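Local atomic coordinates of uncharacterized protein (PDB entry 6PTM), a protein that probably acts as an exo-carrageenase of glycoside hydrolase family 42, cleaving sugar units from the ends of carrageenan chains. Residues Gly639-Asp644 with Gly666-Val671; His610-Ile615 with Gln632-Glu637; Ser626-Val631 with Leu659-Gly664. All coordinates share one frame; numbering follows the deposited sequence.

How the contacts relate
All three contacts belong to one region built on a five-stranded parallel sheet, and their centres lie only 10 to 11 Å apart. Contact 1 is the sheet itself: backbone hydrogen bonds tie the edge strand 667-670 to strand 640-643. Contacts 2 and 3 share helix 625-636. Its C-terminal part meets strand 614-617 and the loop before it in contact 2, by aromatic packing and a histidine-carboxylate bond; in contact 3 a loop meets the helix by aliphatic packing alone. Buried Val641, Ile642 and Tyr634 form the inner part, while Lys667, Glu637 and Glu629 lie at exposed margins. Gln632 OE1, bonded to Lys662 N, links contacts 2 and 3, and Gln663 OE1 receives Leu668 N of contact 1.

Contact 1 (Gly639-Asp644 with Gly666-Val671); sequences GTVIID and GKLIVV
Thr640 and Lys667 run alongside each other off the same face of the sheet, with Thr640 OG1 3.7 Å from Lys667 CB. Chi1 of -61° sets the hydroxyl beside Thr640's own backbone N, and the CG2 branch also borders the lysine stem, whose far end bends away at chi3 and chi4. With a glycine here, Lys667 CB would lose both neighbouring branches, and its stem is likely to be freer to turn. Further along the same face, Ile642 CG2 meets Val671 CG1 at 3.9 Å, the two side chains crossing at a slant. These strands form the edge of a parallel sheet with the flavodoxin-like strand order 2-1-3-4-5. Helix 674-687 covers the Ile642 and Ile669 face, while helix 625-636 packs on Val641. Beta-branched residues suit such a place, since they favour extended backbone and fill the space between sheet and helix. On the Val641 face, Leu668 runs alongside Val641, and its CD1 is 4.1 Å from Val641 CG1. The same CD1 reaches diagonally to Ile643 CG2, 3.9 Å away. Five backbone hydrogen bonds fix the pairing; the straight ones include Val641 N to Lys667 O (2.8 Å, 167°) and Ile669 N to Val641 O (2.8 Å, 171°). CA-H...O contacts fill in between, such as Ile642 CA to Ile669 O at 3.2 Å.

Contact 2 (His610-Ile615 with Gln632-Glu637); sequences HEWDAI and QKYLDE
Tyr634 lays one side of its ring against Trp612 and Ile615, burying more surface than any other residue of the pair of segments. The indole presents its NE1 edge, and Trp612 NE1 lies 3.4 Å from Tyr634 CZ; the ring planes are inclined at 58°. From the same side of the tyrosine plane comes the methyl end of Ile615, whose CD1 is 3.6 Å from Tyr634 CD2 as the two side chains run antiparallel alongside one another. Tyr634 reaches this place because its CG stands opposite the backbone N (chi1 169°), sending the ring away from the helix. A long flat side chain suits the site: it spans from helix to sheet, and its hydroxyl makes a weak hydrogen bond with Thr640 N. Strand 614-617, helix 625-636 and strand 640-643 make a beta-alpha-beta unit, and this contact packs the helix back against its first strand and the loop leading into it. Toward the surface, His610 ND1 donates to Glu637 OE1 at 2.9 Å in a nearly straight bond. Glu637 OE1 uses its syn lone pair and lies near the imidazole plane at the ring edge, the carboxylate itself being turned 41° from the ring. His610 NE2 is hydrogen-bonded to Leu605 O, so both ring nitrogens are engaged as donors, and the nearby carboxylate would probably favour a protonated ring. Behind this shell, His610 CA lies 3.6 Å above one face of the Trp612 ring, and Ile604 and Leu605 of helix 602-607 pack on the same tryptophan. Ile615 is backed in turn by Leu605 and by Phe567 of strand 564-567.

Contact 3 (Ser626-Val631 with Leu659-Gly664); sequences SDIETV and LTLKQG
Leu659 and Leu661 press on helix 625-636 at Ile628, Glu629 and Val631. They belong to the long connection between strands 640-643 and 667-670 of the flavodoxin-like sheet; the residues that separate those strand segments include no helix, so here an irregular chain packs beside the helix, Leu661 reaching Val641 of the sheet as well. No hydrogen bond joins the two segments, and aliphatic packing does the work. Leu659 CD2 sits between two helix residues, 3.7 Å from Ile628 CG2 and 3.6 Å from Glu629 CG. Ile628 and Leu659 overlap flank to flank while heading opposite ways, whereas the stem of Glu629 lies across the leucine and lends it only the methylene part of its chain. That mixture suits a helix position facing solvent, where the stem can cover a leucine while the carboxylate lies farther out. Leu661 turns both of its methyls to the helix, and its CD1 is 3.8 Å from Val631 CG1. With CG anti to the carbonyl carbon (chi1 -77°), the end of Leu661 comes nearer the helix than its CB bond would suggest. Phe648, from the same connection, touches both Ile628 and Leu661. Polar groups contribute differently. With no polar bond crossing between the two segments, Lys662 N is instead bonded to Gln632 OE1, just beyond Val631 along the helix. Leu659 O is buried by the contact and has no partner in the model. Backbone and methyl also meet directly, for Leu661 CD2 approaches the helix carbonyl oxygen Ile628 O at 3.6 Å.

Contact 1 (Gly639-Asp644 with Gly666-Val671)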
loop_
_atom_site.group_PDB
_atom_site.type_symbol
_atom_site.label_atom_id
_atom_site.label_comp_id
_atom_site.label_asym_id
_atom_site.label_seq_id
_atom_site.Cartn_x
_atom_site.Cartn_y
_atom_site.Cartn_z
ATOM N N GLY A 639 9.226 27.557 12.995
ATOM C CA GLY A 639 8.951 26.122 13.183
ATOM C C GLY A 639 9.551 25.604 14.479
ATOM O O GLY A 639 10.455 26.268 15.058
ATOM N N THR A 640 9.102 24.431 14.911
ATOM C CA THR A 640 9.671 23.695 16.056
ATOM C C THR A 640 10.374 22.452 15.542
ATOM O O THR A 640 9.749 21.665 14.809
ATOM C CB THR A 640 8.584 23.321 17.066
ATOM O OG1 THR A 640 7.998 24.533 17.540
ATOM C CG2 THR A 640 9.119 22.486 18.202
ATOM N N VAL A 641 11.619 22.271 15.942
ATOM C CA VAL A 641 12.403 21.054 15.637
ATOM C C VAL A 641 12.852 20.431 16.951
ATOM O O VAL A 641 13.432 21.149 17.798
ATOM C CB VAL A 641 13.596 21.352 14.727
ATOM C CG1 VAL A 641 14.428 20.112 14.532
ATOM C CG2 VAL A 641 13.171 21.948 13.393
ATOM N N ILE A 642 12.578 19.133 17.090
ATOM C CA ILE A 642 12.942 18.312 18.272
ATOM C C ILE A 642 13.952 17.295 17.785
ATOM O O ILE A 642 13.602 16.487 16.917
ATOM C CB ILE A 642 11.714 17.662 18.937
ATOM C CG1 ILE A 642 10.691 18.706 19.386
ATOM C CG2 ILE A 642 12.153 16.781 20.098
ATOM C CD1 ILE A 642 9.305 18.161 19.531
ATOM N N ILE A 643 15.167 17.370 18.303
ATOM C CA ILE A 643 16.319 16.602 17.762
ATOM C C ILE A 643 17.032 15.932 18.922
ATOM O O ILE A 643 17.054 16.540 20.035
ATOM C CB ILE A 643 17.257 17.481 16.911
ATOM C CG1 ILE A 643 18.314 16.652 16.178
ATOM C CG2 ILE A 643 17.904 18.595 17.720
ATOM C CD1 ILE A 643 18.908 17.370 14.995
ATOM N N ASP A 644 17.533 14.720 18.673
ATOM C CA ASP A 644 18.287 13.946 19.687
ATOM C C ASP A 644 19.752 14.390 19.625
ATOM O O ASP A 644 20.041 15.349 18.913
ATOM C CB ASP A 644 18.053 12.442 19.577
ATOM C CG ASP A 644 18.564 11.782 18.316
ATOM O OD1 ASP A 644 19.258 12.451 17.566
ATOM O OD2 ASP A 644 18.241 10.592 18.092
ATOM N N GLY A 666 12.708 30.181 15.535
ATOM C CA GLY A 666 11.880 29.002 15.839
ATOM C C GLY A 666 12.207 28.453 17.209
ATOM O O GLY A 666 12.749 29.190 18.049
ATOM N N LYS A 667 11.936 27.171 17.406
ATOM C CA LYS A 667 12.145 26.456 18.683
ATOM C C LYS A 667 12.961 25.213 18.351
ATOM O O LYS A 667 12.455 24.344 17.586
ATOM C CB LYS A 667 10.787 26.164 19.334
ATOM C CG LYS A 667 10.779 26.175 20.857
ATOM C CD LYS A 667 9.440 25.806 21.523
ATOM C CE LYS A 667 8.233 26.605 21.063
ATOM N NZ LYS A 667 8.428 28.070 21.195
ATOM N N LEU A 668 14.190 25.149 18.850
ATOM C CA LEU A 668 15.084 24.000 18.601
ATOM C C LEU A 668 15.337 23.272 19.916
ATOM O O LEU A 668 16.059 23.783 20.774
ATOM C CB LEU A 668 16.376 24.476 17.942
ATOM C CG LEU A 668 17.461 23.415 17.769
ATOM C CD1 LEU A 668 16.993 22.296 16.812
ATOM C CD2 LEU A 668 18.733 24.076 17.268
ATOM N N ILE A 669 14.736 22.101 20.073
ATOM C CA ILE A 669 14.661 21.405 21.380
ATOM C C ILE A 669 15.488 20.143 21.265
ATOM O O ILE A 669 15.173 19.240 20.435
ATOM C CB ILE A 669 13.195 21.165 21.800
ATOM C CG1 ILE A 669 12.443 22.500 21.831
ATOM C CG2 ILE A 669 13.131 20.441 23.130
ATOM C CD1 ILE A 669 10.945 22.408 22.118
ATOM N N VAL A 670 16.496 20.054 22.116
ATOM C CA VAL A 670 17.410 18.886 22.145
ATOM C C VAL A 670 16.936 17.949 23.242
ATOM O O VAL A 670 16.692 18.406 24.346
ATOM C CB VAL A 670 18.873 19.331 22.306
ATOM C CG1 VAL A 670 19.836 18.160 22.201
ATOM C CG2 VAL A 670 19.184 20.432 21.294
ATOM N N VAL A 671 16.824 16.668 22.931
ATOM C CA VAL A 671 16.310 15.643 23.874
ATOM C C VAL A 671 17.268 14.453 23.825
ATOM O O VAL A 671 18.075 14.370 22.879
ATOM C CB VAL A 671 14.861 15.235 23.530
ATOM C CG1 VAL A 671 13.931 16.428 23.542
ATOM C CG2 VAL A 671 14.772 14.507 22.200
#

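Contact 2 (His610-Ile615 with Gln632-Glu637)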
loop_
_atom_site.group_PDB
_atom_site.type_symbol
_atom_site.label_atom_id
_atom_site.label_comp_id
_atom_site.label_asym_id
_atom_site.label_seq_id
_atom_site.Cartn_x
_atom_site.Cartn_y
_atom_site.Cartn_z
ATOM N N HIS A 610 3.509 23.660 4.957
ATOM C CA HIS A 610 4.124 23.267 6.252
ATOM C C HIS A 610 3.020 23.135 7.306
ATOM O O HIS A 610 3.031 23.871 8.301
ATOM C CB HIS A 610 5.220 24.256 6.651
ATOM C CG HIS A 610 6.378 24.230 5.701
ATOM N ND1 HIS A 610 7.483 25.052 5.843
ATOM C CD2 HIS A 610 6.571 23.564 4.543
ATOM C CE1 HIS A 610 8.313 24.837 4.848
ATOM N NE2 HIS A 610 7.806 23.896 4.079
ATOM N N GLU A 611 2.082 22.230 7.066
ATOM C CA GLU A 611 0.855 22.075 7.889
ATOM C C GLU A 611 1.182 21.070 9.000
ATOM O O GLU A 611 0.617 19.937 9.018
ATOM C CB GLU A 611 -0.302 21.680 6.969
ATOM C CG GLU A 611 -0.775 22.793 6.044
ATOM C CD GLU A 611 -1.819 22.400 4.999
ATOM O OE1 GLU A 611 -2.164 21.222 4.893
ATOM O OE2 GLU A 611 -2.272 23.282 4.261
ATOM N N TRP A 612 2.066 21.473 9.899
ATOM C CA TRP A 612 2.448 20.703 11.094
ATOM C C TRP A 612 3.013 21.634 12.167
ATOM O O TRP A 612 3.289 22.815 11.873
ATOM C CB TRP A 612 3.449 19.613 10.709
ATOM C CG TRP A 612 4.654 20.161 10.014
ATOM C CD1 TRP A 612 5.712 20.805 10.577
ATOM C CD2 TRP A 612 4.943 20.060 8.618
ATOM N NE1 TRP A 612 6.636 21.121 9.620
ATOM C CE2 TRP A 612 6.193 20.671 8.409
ATOM C CE3 TRP A 612 4.263 19.509 7.528
ATOM C CZ2 TRP A 612 6.791 20.728 7.161
ATOM C CZ3 TRP A 612 4.856 19.556 6.291
ATOM C CH2 TRP A 612 6.090 20.185 6.113
ATOM N N ASP A 613 3.158 21.108 13.378
ATOM C CA ASP A 613 3.558 21.894 14.573
ATOM C C ASP A 613 5.024 21.581 14.870
ATOM O O ASP A 613 5.708 22.389 15.488
ATOM C CB ASP A 613 2.663 21.544 15.768
ATOM C CG ASP A 613 1.184 21.702 15.531
ATOM O OD1 ASP A 613 0.844 22.659 14.844
ATOM O OD2 ASP A 613 0.373 20.834 16.040
ATOM N N ALA A 614 5.519 20.406 14.488
ATOM C CA ALA A 614 6.921 20.072 14.779
ATOM C C ALA A 614 7.449 18.999 13.838
ATOM O O ALA A 614 6.650 18.148 13.415
ATOM C CB ALA A 614 7.057 19.628 16.222
ATOM N N ILE A 615 8.761 19.070 13.586
ATOM C CA ILE A 615 9.567 17.981 12.981
ATOM C C ILE A 615 10.363 17.310 14.107
ATOM O O ILE A 615 11.023 18.010 14.922
ATOM C CB ILE A 615 10.436 18.557 11.847
ATOM C CG1 ILE A 615 9.559 19.089 10.704
ATOM C CG2 ILE A 615 11.487 17.554 11.379
ATOM C CD1 ILE A 615 10.336 19.872 9.632
ATOM N N GLN A 632 16.677 24.357 8.541
ATOM C CA GLN A 632 17.005 25.712 9.083
ATOM C C GLN A 632 15.922 26.686 8.624
ATOM O O GLN A 632 15.414 27.473 9.487
ATOM C CB GLN A 632 18.407 26.204 8.677
ATOM C CG GLN A 632 18.820 27.517 9.374
ATOM C CD GLN A 632 18.726 27.436 10.877
ATOM O OE1 GLN A 632 19.463 26.691 11.527
ATOM N NE2 GLN A 632 17.764 28.161 11.445
ATOM N N LYS A 633 15.547 26.629 7.341
ATOM C CA LYS A 633 14.537 27.562 6.761
ATOM C C LYS A 633 13.218 27.376 7.519
ATOM O O LYS A 633 12.486 28.373 7.715
ATOM C CB LYS A 633 14.366 27.393 5.244
ATOM C CG LYS A 633 15.513 27.927 4.396
ATOM C CD LYS A 633 15.207 28.119 2.918
ATOM N N TYR A 634 12.905 26.154 7.959
ATOM C CA TYR A 634 11.671 25.897 8.723
ATOM C C TYR A 634 11.795 26.542 10.112
ATOM O O TYR A 634 10.815 27.156 10.523
ATOM C CB TYR A 634 11.364 24.398 8.769
ATOM C CG TYR A 634 10.288 24.043 9.749
ATOM C CD1 TYR A 634 8.992 24.483 9.588
ATOM C CD2 TYR A 634 10.582 23.249 10.826
ATOM C CE1 TYR A 634 8.008 24.137 10.496
ATOM C CE2 TYR A 634 9.628 22.907 11.755
ATOM C CZ TYR A 634 8.330 23.341 11.579
ATOM O OH TYR A 634 7.416 23.022 12.535
ATOM N N LEU A 635 12.952 26.448 10.780
ATOM C CA LEU A 635 13.199 27.158 12.071
ATOM C C LEU A 635 13.076 28.671 11.873
ATOM O O LEU A 635 12.481 29.316 12.764
ATOM C CB LEU A 635 14.567 26.781 12.647
ATOM C CG LEU A 635 14.640 25.363 13.214
ATOM C CD1 LEU A 635 16.073 24.918 13.419
ATOM C CD2 LEU A 635 13.856 25.235 14.512
ATOM N N ASP A 636 13.570 29.191 10.745
ATOM C CA ASP A 636 13.526 30.629 10.365
ATOM C C ASP A 636 12.079 31.087 10.136
ATOM O O ASP A 636 11.855 32.301 10.277
ATOM C CB ASP A 636 14.369 30.957 9.120
ATOM C CG ASP A 636 15.849 30.634 9.261
ATOM O OD1 ASP A 636 16.280 30.428 10.382
ATOM O OD2 ASP A 636 16.557 30.579 8.223
ATOM N N GLU A 637 11.129 30.194 9.829
ATOM C CA GLU A 637 9.685 30.560 9.790
ATOM C C GLU A 637 9.008 30.351 11.152
ATOM O O GLU A 637 7.806 30.246 11.150
ATOM C CB GLU A 637 8.827 29.677 8.879
ATOM C CG GLU A 637 9.305 29.440 7.466
ATOM C CD GLU A 637 8.590 28.241 6.830
ATOM O OE1 GLU A 637 8.023 27.327 7.556
ATOM O OE2 GLU A 637 8.586 28.221 5.607
#

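Contact 3 (Ser626-Val631 with Leu659-Gly664)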
loop_
_atom_site.group_PDB
_atom_site.type_symbol
_atom_site.label_atom_id
_atom_site.label_comp_id
_atom_site.label_asym_id
_atom_site.label_seq_id
_atom_site.Cartn_x
_atom_site.Cartn_y
_atom_site.Cartn_z
ATOM N N SER A 626 21.951 19.930 2.276
ATOM C CA SER A 626 20.655 20.528 1.865
ATOM C C SER A 626 19.509 20.099 2.796
ATOM O O SER A 626 18.523 20.854 2.947
ATOM C CB SER A 626 20.383 20.219 0.410
ATOM O OG SER A 626 20.349 18.827 0.167
ATOM N N ASP A 627 19.618 18.971 3.481
ATOM C CA ASP A 627 18.613 18.582 4.510
ATOM C C ASP A 627 18.653 19.636 5.620
ATOM O O ASP A 627 17.603 20.165 5.997
ATOM C CB ASP A 627 18.868 17.200 5.135
ATOM C CG ASP A 627 18.539 15.999 4.263
ATOM O OD1 ASP A 627 17.510 16.042 3.570
ATOM O OD2 ASP A 627 19.267 14.995 4.357
ATOM N N ILE A 628 19.842 19.864 6.161
ATOM C CA ILE A 628 20.065 20.778 7.315
ATOM C C ILE A 628 19.634 22.197 6.930
ATOM O O ILE A 628 18.926 22.825 7.737
ATOM C CB ILE A 628 21.524 20.673 7.781
ATOM C CG1 ILE A 628 21.764 19.283 8.375
ATOM C CG2 ILE A 628 21.833 21.800 8.752
ATOM C CD1 ILE A 628 23.196 18.944 8.668
ATOM N N GLU A 629 20.052 22.681 5.754
ATOM C CA GLU A 629 19.681 24.016 5.214
ATOM C C GLU A 629 18.159 24.104 5.127
ATOM O O GLU A 629 17.615 25.161 5.472
ATOM C CB GLU A 629 20.326 24.278 3.845
ATOM C CG GLU A 629 21.806 24.594 3.944
ATOM C CD GLU A 629 22.585 24.527 2.636
ATOM O OE1 GLU A 629 22.003 24.115 1.593
ATOM O OE2 GLU A 629 23.785 24.873 2.667
ATOM N N THR A 630 17.476 23.055 4.662
ATOM C CA THR A 630 16.015 23.153 4.512
ATOM C C THR A 630 15.392 23.147 5.915
ATOM O O THR A 630 14.433 23.907 6.136
ATOM C CB THR A 630 15.500 22.092 3.534
ATOM O OG1 THR A 630 16.221 22.261 2.315
ATOM C CG2 THR A 630 14.028 22.214 3.248
ATOM N N VAL A 631 15.912 22.348 6.848
ATOM C CA VAL A 631 15.301 22.320 8.207
ATOM C C VAL A 631 15.561 23.682 8.873
ATOM O O VAL A 631 14.661 24.132 9.590
ATOM C CB VAL A 631 15.785 21.121 9.041
ATOM C CG1 VAL A 631 15.404 21.258 10.505
ATOM C CG2 VAL A 631 15.262 19.828 8.449
ATOM N N LEU A 659 27.973 22.827 9.096
ATOM C CA LEU A 659 26.773 23.627 9.466
ATOM C C LEU A 659 26.029 22.929 10.614
ATOM O O LEU A 659 25.929 21.691 10.585
ATOM C CB LEU A 659 25.908 23.673 8.197
ATOM C CG LEU A 659 24.691 24.595 8.182
ATOM C CD1 LEU A 659 25.099 26.063 8.288
ATOM C CD2 LEU A 659 23.872 24.341 6.916
ATOM N N THR A 660 25.510 23.657 11.595
ATOM C CA THR A 660 24.580 23.076 12.598
ATOM C C THR A 660 23.303 23.917 12.609
ATOM O O THR A 660 23.365 25.077 12.189
ATOM C CB THR A 660 25.223 22.963 13.982
ATOM O OG1 THR A 660 25.499 24.302 14.381
ATOM C CG2 THR A 660 26.491 22.144 13.984
ATOM N N LEU A 661 22.189 23.315 13.028
ATOM C CA LEU A 661 20.881 23.993 13.153
ATOM C C LEU A 661 21.032 25.093 14.202
ATOM O O LEU A 661 21.656 24.825 15.236
ATOM C CB LEU A 661 19.817 22.986 13.595
ATOM C CG LEU A 661 19.290 22.034 12.528
ATOM C CD1 LEU A 661 18.165 21.194 13.119
ATOM C CD2 LEU A 661 18.800 22.779 11.292
ATOM N N LYS A 662 20.471 26.267 13.942
ATOM C CA LYS A 662 20.390 27.380 14.924
ATOM C C LYS A 662 18.925 27.664 15.204
ATOM O O LYS A 662 18.151 27.777 14.242
ATOM C CB LYS A 662 21.072 28.635 14.371
ATOM C CG LYS A 662 22.556 28.464 14.075
ATOM C CD LYS A 662 23.351 27.940 15.268
ATOM C CE LYS A 662 24.846 28.113 15.120
ATOM N NZ LYS A 662 25.388 27.186 14.100
ATOM N N GLN A 663 18.562 27.772 16.472
ATOM C CA GLN A 663 17.159 28.021 16.878
ATOM C C GLN A 663 16.589 29.219 16.111
ATOM O O GLN A 663 15.430 29.123 15.609
ATOM C CB GLN A 663 17.065 28.300 18.379
ATOM C CG GLN A 663 15.669 28.740 18.790
ATOM C CD GLN A 663 15.380 28.460 20.239
ATOM O OE1 GLN A 663 14.922 27.381 20.598
ATOM N NE2 GLN A 663 15.633 29.450 21.075
ATOM N N GLY A 664 17.339 30.332 16.103
ATOM C CA GLY A 664 16.869 31.628 15.592
ATOM C C GLY A 664 15.463 31.941 16.079
ATOM O O GLY A 664 15.216 31.882 17.294
#